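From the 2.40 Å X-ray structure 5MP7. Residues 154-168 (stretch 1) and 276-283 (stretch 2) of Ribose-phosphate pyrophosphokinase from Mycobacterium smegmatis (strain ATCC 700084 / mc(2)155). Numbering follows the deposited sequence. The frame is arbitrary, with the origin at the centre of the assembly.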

ATOM      1  N   ARG A 154      22.910 -10.420 -68.450  1.00 37.62           N
ATOM      2  CA  ARG A 154      24.238 -10.852 -68.087  1.00 39.21           C
ATOM      3  C   ARG A 154      25.182  -9.688 -67.953  1.00 34.61           C
ATOM      4  O   ARG A 154      25.201  -8.825 -68.788  1.00 34.43           O
ATOM      5  CB  ARG A 154      24.770 -11.816 -69.145  1.00 45.56           C
ATOM      6  CG  ARG A 154      24.579 -13.275 -68.806  1.00 49.74           C
ATOM      7  CD  ARG A 154      23.256 -13.789 -69.291  1.00 54.33           C
ATOM      8  NE  ARG A 154      23.268 -15.253 -69.287  1.00 59.21           N
ATOM      9  CZ  ARG A 154      22.283 -16.011 -69.765  1.00 57.15           C
ATOM     10  NH1 ARG A 154      21.191 -15.450 -70.331  1.00 51.15           N
ATOM     11  NH2 ARG A 154      22.397 -17.333 -69.679  1.00 56.72           N
ATOM     12  N   ALA A 155      26.009  -9.709 -66.915  1.00 37.03           N
ATOM     13  CA  ALA A 155      27.037  -8.691 -66.695  1.00 40.31           C
ATOM     14  C   ALA A 155      28.404  -9.089 -67.279  1.00 42.26           C
ATOM     15  O   ALA A 155      29.370  -8.356 -67.141  1.00 42.61           O
ATOM     16  CB  ALA A 155      27.171  -8.438 -65.197  1.00 41.80           C
ATOM     17  N   GLN A 156      28.483 -10.276 -67.874  1.00 41.11           N
ATOM     18  CA  GLN A 156      29.721 -10.809 -68.389  1.00 42.21           C
ATOM     19  C   GLN A 156      30.473  -9.852 -69.316  1.00 40.51           C
ATOM     20  O   GLN A 156      31.656  -9.656 -69.128  1.00 40.45           O
ATOM     21  CB  GLN A 156      29.453 -12.097 -69.137  1.00 42.06           C
ATOM     22  CG  GLN A 156      30.710 -12.788 -69.586  1.00 44.24           C
ATOM     23  CD  GLN A 156      30.406 -14.061 -70.328  1.00 48.23           C
ATOM     24  OE1 GLN A 156      29.315 -14.662 -70.213  1.00 51.17           O
ATOM     25  NE2 GLN A 156      31.361 -14.477 -71.120  1.00 53.86           N
ATOM     26  N   LYS A 157      29.803  -9.318 -70.326  1.00 40.20           N
ATOM     27  CA  LYS A 157      30.420  -8.364 -71.229  1.00 43.80           C
ATOM     28  C   LYS A 157      30.964  -7.152 -70.475  1.00 41.63           C
ATOM     29  O   LYS A 157      32.041  -6.677 -70.778  1.00 42.16           O
ATOM     30  CB  LYS A 157      29.455  -7.899 -72.312  1.00 49.74           C
ATOM     31  CG  LYS A 157      29.264  -8.908 -73.436  1.00 61.63           C
ATOM     32  CD  LYS A 157      28.780  -8.215 -74.709  1.00 75.05           C
ATOM     33  CE  LYS A 157      28.770  -9.147 -75.910  1.00 78.68           C
ATOM     34  NZ  LYS A 157      27.470  -9.853 -76.035  1.00 81.29           N
ATOM     35  N   LEU A 158      30.209  -6.665 -69.503  1.00 37.19           N
ATOM     36  CA  LEU A 158      30.614  -5.538 -68.704  1.00 37.13           C
ATOM     37  C   LEU A 158      31.876  -5.849 -67.876  1.00 34.22           C
ATOM     38  O   LEU A 158      32.814  -5.049 -67.854  1.00 34.41           O
ATOM     39  CB  LEU A 158      29.453  -5.094 -67.791  1.00 40.82           C
ATOM     40  CG  LEU A 158      29.694  -4.014 -66.726  1.00 45.63           C
ATOM     41  CD1 LEU A 158      29.843  -2.625 -67.365  1.00 46.89           C
ATOM     42  CD2 LEU A 158      28.534  -4.038 -65.737  1.00 45.62           C
ATOM     43  N   LEU A 159      31.888  -6.977 -67.187  1.00 31.48           N
ATOM     44  CA  LEU A 159      33.022  -7.340 -66.349  1.00 31.59           C
ATOM     45  C   LEU A 159      34.267  -7.723 -67.167  1.00 32.15           C
ATOM     46  O   LEU A 159      35.356  -7.310 -66.815  1.00 30.33           O
ATOM     47  CB  LEU A 159      32.660  -8.438 -65.375  1.00 31.76           C
ATOM     48  CG  LEU A 159      31.603  -8.086 -64.308  1.00 34.05           C
ATOM     49  CD1 LEU A 159      30.893  -9.334 -63.772  1.00 35.40           C
ATOM     50  CD2 LEU A 159      32.222  -7.363 -63.138  1.00 35.34           C
ATOM     51  N   THR A 160      34.112  -8.457 -68.265  1.00 30.70           N
ATOM     52  CA  THR A 160      35.260  -8.875 -69.078  1.00 31.67           C
ATOM     53  C   THR A 160      35.769  -7.736 -69.903  1.00 31.94           C
ATOM     54  O   THR A 160      36.939  -7.675 -70.167  1.00 36.19           O
ATOM     55  CB  THR A 160      34.974 -10.106 -70.004  1.00 32.24           C
ATOM     56  OG1 THR A 160      33.869  -9.853 -70.870  1.00 32.01           O
ATOM     57  CG2 THR A 160      34.653 -11.338 -69.157  1.00 34.28           C
ATOM     58  N   GLY A 161      34.892  -6.840 -70.327  1.00 34.67           N
ATOM     59  CA  GLY A 161      35.298  -5.609 -70.993  1.00 34.82           C
ATOM     60  C   GLY A 161      36.233  -4.782 -70.118  1.00 35.19           C
ATOM     61  O   GLY A 161      37.237  -4.274 -70.582  1.00 37.94           O
ATOM     62  N   TYR A 162      35.921  -4.673 -68.837  1.00 34.85           N
ATOM     63  CA  TYR A 162      36.768  -3.924 -67.904  1.00 33.52           C
ATOM     64  C   TYR A 162      38.104  -4.648 -67.696  1.00 34.94           C
ATOM     65  O   TYR A 162      39.160  -4.027 -67.712  1.00 36.72           O
ATOM     66  CB  TYR A 162      36.049  -3.712 -66.591  1.00 30.94           C
ATOM     67  CG  TYR A 162      36.896  -3.116 -65.510  1.00 31.29           C
ATOM     68  CD1 TYR A 162      37.623  -3.930 -64.661  1.00 33.39           C
ATOM     69  CD2 TYR A 162      36.935  -1.741 -65.299  1.00 31.43           C
ATOM     70  CE1 TYR A 162      38.404  -3.397 -63.650  1.00 33.06           C
ATOM     71  CE2 TYR A 162      37.698  -1.196 -64.281  1.00 31.26           C
ATOM     72  CZ  TYR A 162      38.422  -2.043 -63.467  1.00 33.58           C
ATOM     73  OH  TYR A 162      39.191  -1.544 -62.464  1.00 35.85           O
ATOM     74  N   ILE A 163      38.052  -5.950 -67.484  1.00 34.58           N
ATOM     75  CA  ILE A 163      39.266  -6.749 -67.308  1.00 34.62           C
ATOM     76  C   ILE A 163      40.138  -6.743 -68.559  1.00 37.48           C
ATOM     77  O   ILE A 163      41.354  -6.655 -68.451  1.00 43.55           O
ATOM     78  CB  ILE A 163      38.931  -8.194 -66.898  1.00 34.11           C
ATOM     79  CG1 ILE A 163      38.402  -8.194 -65.461  1.00 33.86           C
ATOM     80  CG2 ILE A 163      40.144  -9.102 -66.976  1.00 33.02           C
ATOM     81  CD1 ILE A 163      37.752  -9.483 -65.043  1.00 33.51           C
ATOM     82  N   GLY A 164      39.528  -6.802 -69.736  1.00 38.57           N
ATOM     83  CA  GLY A 164      40.243  -6.615 -71.003  1.00 40.40           C
ATOM     84  C   GLY A 164      40.938  -5.274 -71.153  1.00 42.02           C
ATOM     85  O   GLY A 164      42.059  -5.253 -71.595  1.00 47.54           O
ATOM     86  N   GLU A 165      40.302  -4.159 -70.753  1.00 48.42           N
ATOM     87  CA  GLU A 165      40.925  -2.802 -70.763  1.00 49.56           C
ATOM     88  C   GLU A 165      42.174  -2.702 -69.836  1.00 48.68           C
ATOM     89  O   GLU A 165      43.131  -2.022 -70.183  1.00 47.98           O
ATOM     90  CB  GLU A 165      39.961  -1.659 -70.323  1.00 56.29           C
ATOM     91  CG  GLU A 165      38.678  -1.355 -71.112  1.00 67.08           C
ATOM     92  CD  GLU A 165      37.745  -0.261 -70.459  1.00 74.37           C
ATOM     93  OE1 GLU A 165      38.207   0.593 -69.637  1.00 60.69           O
ATOM     94  OE2 GLU A 165      36.521  -0.220 -70.793  1.00 74.84           O
ATOM     95  N   HIS A 166      42.166  -3.358 -68.682  1.00 42.65           N
ATOM     96  CA  HIS A 166      43.254  -3.190 -67.718  1.00 45.05           C
ATOM     97  C   HIS A 166      44.242  -4.323 -67.551  1.00 43.08           C
ATOM     98  O   HIS A 166      45.287  -4.117 -66.970  1.00 42.83           O
ATOM     99  CB  HIS A 166      42.667  -2.837 -66.369  1.00 48.17           C
ATOM    100  CG  HIS A 166      41.812  -1.624 -66.406  1.00 50.17           C
ATOM    101  ND1 HIS A 166      42.323  -0.359 -66.590  1.00 55.39           N
ATOM    102  CD2 HIS A 166      40.478  -1.475 -66.273  1.00 54.66           C
ATOM    103  CE1 HIS A 166      41.339   0.522 -66.569  1.00 55.41           C
ATOM    104  NE2 HIS A 166      40.210  -0.129 -66.362  1.00 58.87           N
ATOM    105  N   TYR A 167      43.929  -5.505 -68.047  1.00 45.38           N
ATOM    106  CA  TYR A 167      44.827  -6.644 -67.907  1.00 45.53           C
ATOM    107  C   TYR A 167      45.077  -7.380 -69.232  1.00 48.94           C
ATOM    108  O   TYR A 167      45.489  -8.535 -69.212  1.00 52.75           O
ATOM    109  CB  TYR A 167      44.272  -7.605 -66.855  1.00 46.83           C
ATOM    110  CG  TYR A 167      44.130  -6.989 -65.490  1.00 48.44           C
ATOM    111  CD1 TYR A 167      45.220  -6.877 -64.645  1.00 46.71           C
ATOM    112  CD2 TYR A 167      42.905  -6.482 -65.055  1.00 49.80           C
ATOM    113  CE1 TYR A 167      45.099  -6.276 -63.406  1.00 49.14           C
ATOM    114  CE2 TYR A 167      42.768  -5.898 -63.799  1.00 50.13           C
ATOM    115  CZ  TYR A 167      43.871  -5.808 -62.974  1.00 51.59           C
ATOM    116  OH  TYR A 167      43.782  -5.227 -61.721  1.00 56.97           O
ATOM    117  N   ALA A 168      44.876  -6.727 -70.380  1.00 52.80           N
ATOM    118  CA  ALA A 168      45.205  -7.334 -71.685  1.00 62.83           C
ATOM    119  C   ALA A 168      46.682  -7.769 -71.783  1.00 69.38           C
ATOM    120  O   ALA A 168      47.013  -8.775 -72.404  1.00 65.87           O
ATOM    121  CB  ALA A 168      44.877  -6.380 -72.825  1.00 67.82           C
TER
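Stretch 2 (276-283) AREVIVTN

The carboxylate of Glu 278 anchors stretch 2 to stretch 1 by accepting a hydrogen bond from each of two tyrosines: Tyr 162 OH donates to Glu 278 OE2 at 2.5 Å, a very short contact, and Tyr 167 OH donates to Glu 278 OE1 at 2.6 Å. Each carboxylate oxygen lies at the edge of its tyrosine ring, near the ring plane, as expected for a bond made through the phenolic hydroxyl. Beside this pair, Tyr 167 OH sits over one face of the Arg 277 guanidinium, 3.4 Å from Arg 277 NE, but the angle is too poor for a hydrogen bond.

The chain is extended through Glu 278 and continues as a strand to Thr 282, crossing the helix that carries Leu 159, Tyr 162 and Ile 163 at 149° and thus roughly antiparallel to it, with the axes 9.8 Å apart at their closest. The alternation of the strand turns Glu 278, Ile 280 and Thr 282 toward the helix, while Val 281 points away. Ile 280 fills the middle of the contact: its CD1 lies 3.6 Å from Tyr 162 CE1 and 3.9 Å from Ile 163 CG1, and its CG2 packs 3.8 Å from Leu 159 CD2. Farther along, Thr 282 CG2 makes looser contacts, 4.2 Å from Leu 158 CD2 and 4.3 Å from Ala 155 CB, near the N-terminal end of the helix.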

ATOM      1  N   ALA A 276      44.505 -10.489 -52.984  1.00 44.72           N
ATOM      2  CA  ALA A 276      44.000 -10.127 -54.303  1.00 41.29           C
ATOM      3  C   ALA A 276      44.301  -8.691 -54.658  1.00 37.52           C
ATOM      4  O   ALA A 276      44.146  -7.804 -53.856  1.00 39.92           O
ATOM      5  CB  ALA A 276      42.524 -10.390 -54.391  1.00 45.76           C
ATOM      6  N   ARG A 277      44.728  -8.495 -55.883  1.00 37.08           N
ATOM      7  CA  ARG A 277      45.073  -7.198 -56.399  1.00 39.70           C
ATOM      8  C   ARG A 277      43.828  -6.351 -56.632  1.00 38.67           C
ATOM      9  O   ARG A 277      43.861  -5.148 -56.470  1.00 42.77           O
ATOM     10  CB  ARG A 277      45.815  -7.369 -57.719  1.00 41.87           C
ATOM     11  CG  ARG A 277      46.647  -6.184 -58.082  1.00 48.28           C
ATOM     12  CD  ARG A 277      47.004  -6.115 -59.556  1.00 54.33           C
ATOM     13  NE  ARG A 277      46.651  -4.759 -60.017  1.00 63.22           N
ATOM     14  CZ  ARG A 277      47.197  -4.083 -61.023  1.00 73.23           C
ATOM     15  NH1 ARG A 277      48.262  -4.530 -61.699  1.00 79.38           N
ATOM     16  NH2 ARG A 277      46.690  -2.889 -61.326  1.00 72.42           N
ATOM     17  N   GLU A 278      42.756  -6.975 -57.107  1.00 36.96           N
ATOM     18  CA  GLU A 278      41.521  -6.259 -57.393  1.00 35.13           C
ATOM     19  C   GLU A 278      40.291  -7.142 -57.138  1.00 35.22           C
ATOM     20  O   GLU A 278      40.361  -8.355 -57.315  1.00 36.56           O
ATOM     21  CB  GLU A 278      41.519  -5.747 -58.823  1.00 34.42           C
ATOM     22  CG  GLU A 278      40.556  -4.595 -58.986  1.00 39.14           C
ATOM     23  CD  GLU A 278      40.618  -3.892 -60.332  1.00 45.66           C
ATOM     24  OE1 GLU A 278      41.510  -4.201 -61.175  1.00 56.81           O
ATOM     25  OE2 GLU A 278      39.794  -2.963 -60.526  1.00 42.83           O
ATOM     26  N   VAL A 279      39.201  -6.527 -56.677  1.00 30.72           N
ATOM     27  CA  VAL A 279      37.923  -7.189 -56.522  1.00 28.92           C
ATOM     28  C   VAL A 279      36.901  -6.344 -57.274  1.00 30.14           C
ATOM     29  O   VAL A 279      36.760  -5.190 -56.988  1.00 36.82           O
ATOM     30  CB  VAL A 279      37.530  -7.312 -55.077  1.00 28.16           C
ATOM     31  CG1 VAL A 279      36.217  -8.062 -54.971  1.00 31.46           C
ATOM     32  CG2 VAL A 279      38.577  -8.041 -54.284  1.00 27.70           C
ATOM     33  N   ILE A 280      36.263  -6.896 -58.290  1.00 29.07           N
ATOM     34  CA  ILE A 280      35.375  -6.162 -59.158  1.00 26.97           C
ATOM     35  C   ILE A 280      33.969  -6.707 -58.999  1.00 28.85           C
ATOM     36  O   ILE A 280      33.750  -7.913 -59.120  1.00 26.42           O
ATOM     37  CB  ILE A 280      35.786  -6.332 -60.598  1.00 29.98           C
ATOM     38  CG1 ILE A 280      37.250  -5.988 -60.744  1.00 32.57           C
ATOM     39  CG2 ILE A 280      34.985  -5.399 -61.502  1.00 32.07           C
ATOM     40  CD1 ILE A 280      37.891  -6.540 -61.989  1.00 35.59           C
ATOM     41  N   VAL A 281      33.032  -5.818 -58.676  1.00 27.90           N
ATOM     42  CA  VAL A 281      31.618  -6.142 -58.506  1.00 27.48           C
ATOM     43  C   VAL A 281      30.751  -5.104 -59.183  1.00 26.28           C
ATOM     44  O   VAL A 281      31.254  -4.083 -59.623  1.00 30.29           O
ATOM     45  CB  VAL A 281      31.162  -6.242 -57.039  1.00 27.89           C
ATOM     46  CG1 VAL A 281      31.919  -7.312 -56.314  1.00 27.44           C
ATOM     47  CG2 VAL A 281      31.333  -4.936 -56.332  1.00 29.89           C
ATOM     48  N   THR A 282      29.476  -5.422 -59.366  1.00 25.31           N
ATOM     49  CA  THR A 282      28.503  -4.464 -59.881  1.00 26.23           C
ATOM     50  C   THR A 282      27.723  -3.960 -58.718  1.00 24.31           C
ATOM     51  O   THR A 282      27.844  -4.464 -57.601  1.00 27.06           O
ATOM     52  CB  THR A 282      27.511  -5.052 -60.922  1.00 27.59           C
ATOM     53  OG1 THR A 282      26.555  -5.914 -60.255  1.00 29.39           O
ATOM     54  CG2 THR A 282      28.253  -5.815 -61.974  1.00 27.72           C
ATOM     55  N   ASN A 283      26.851  -3.015 -58.991  1.00 25.77           N
ATOM     56  CA  ASN A 283      26.006  -2.461 -57.930  1.00 29.89           C
ATOM     57  C   ASN A 283      24.564  -2.997 -57.930  1.00 29.08           C
ATOM     58  O   ASN A 283      23.618  -2.230 -57.763  1.00 34.66           O
ATOM     59  CB  ASN A 283      26.056  -0.914 -57.967  1.00 28.58           C
ATOM     60  CG  ASN A 283      25.352  -0.337 -59.164  1.00 27.14           C
ATOM     61  OD1 ASN A 283      25.274  -0.957 -60.221  1.00 30.00           O
ATOM     62  ND2 ASN A 283      24.851   0.846 -59.012  1.00 27.21           N
TER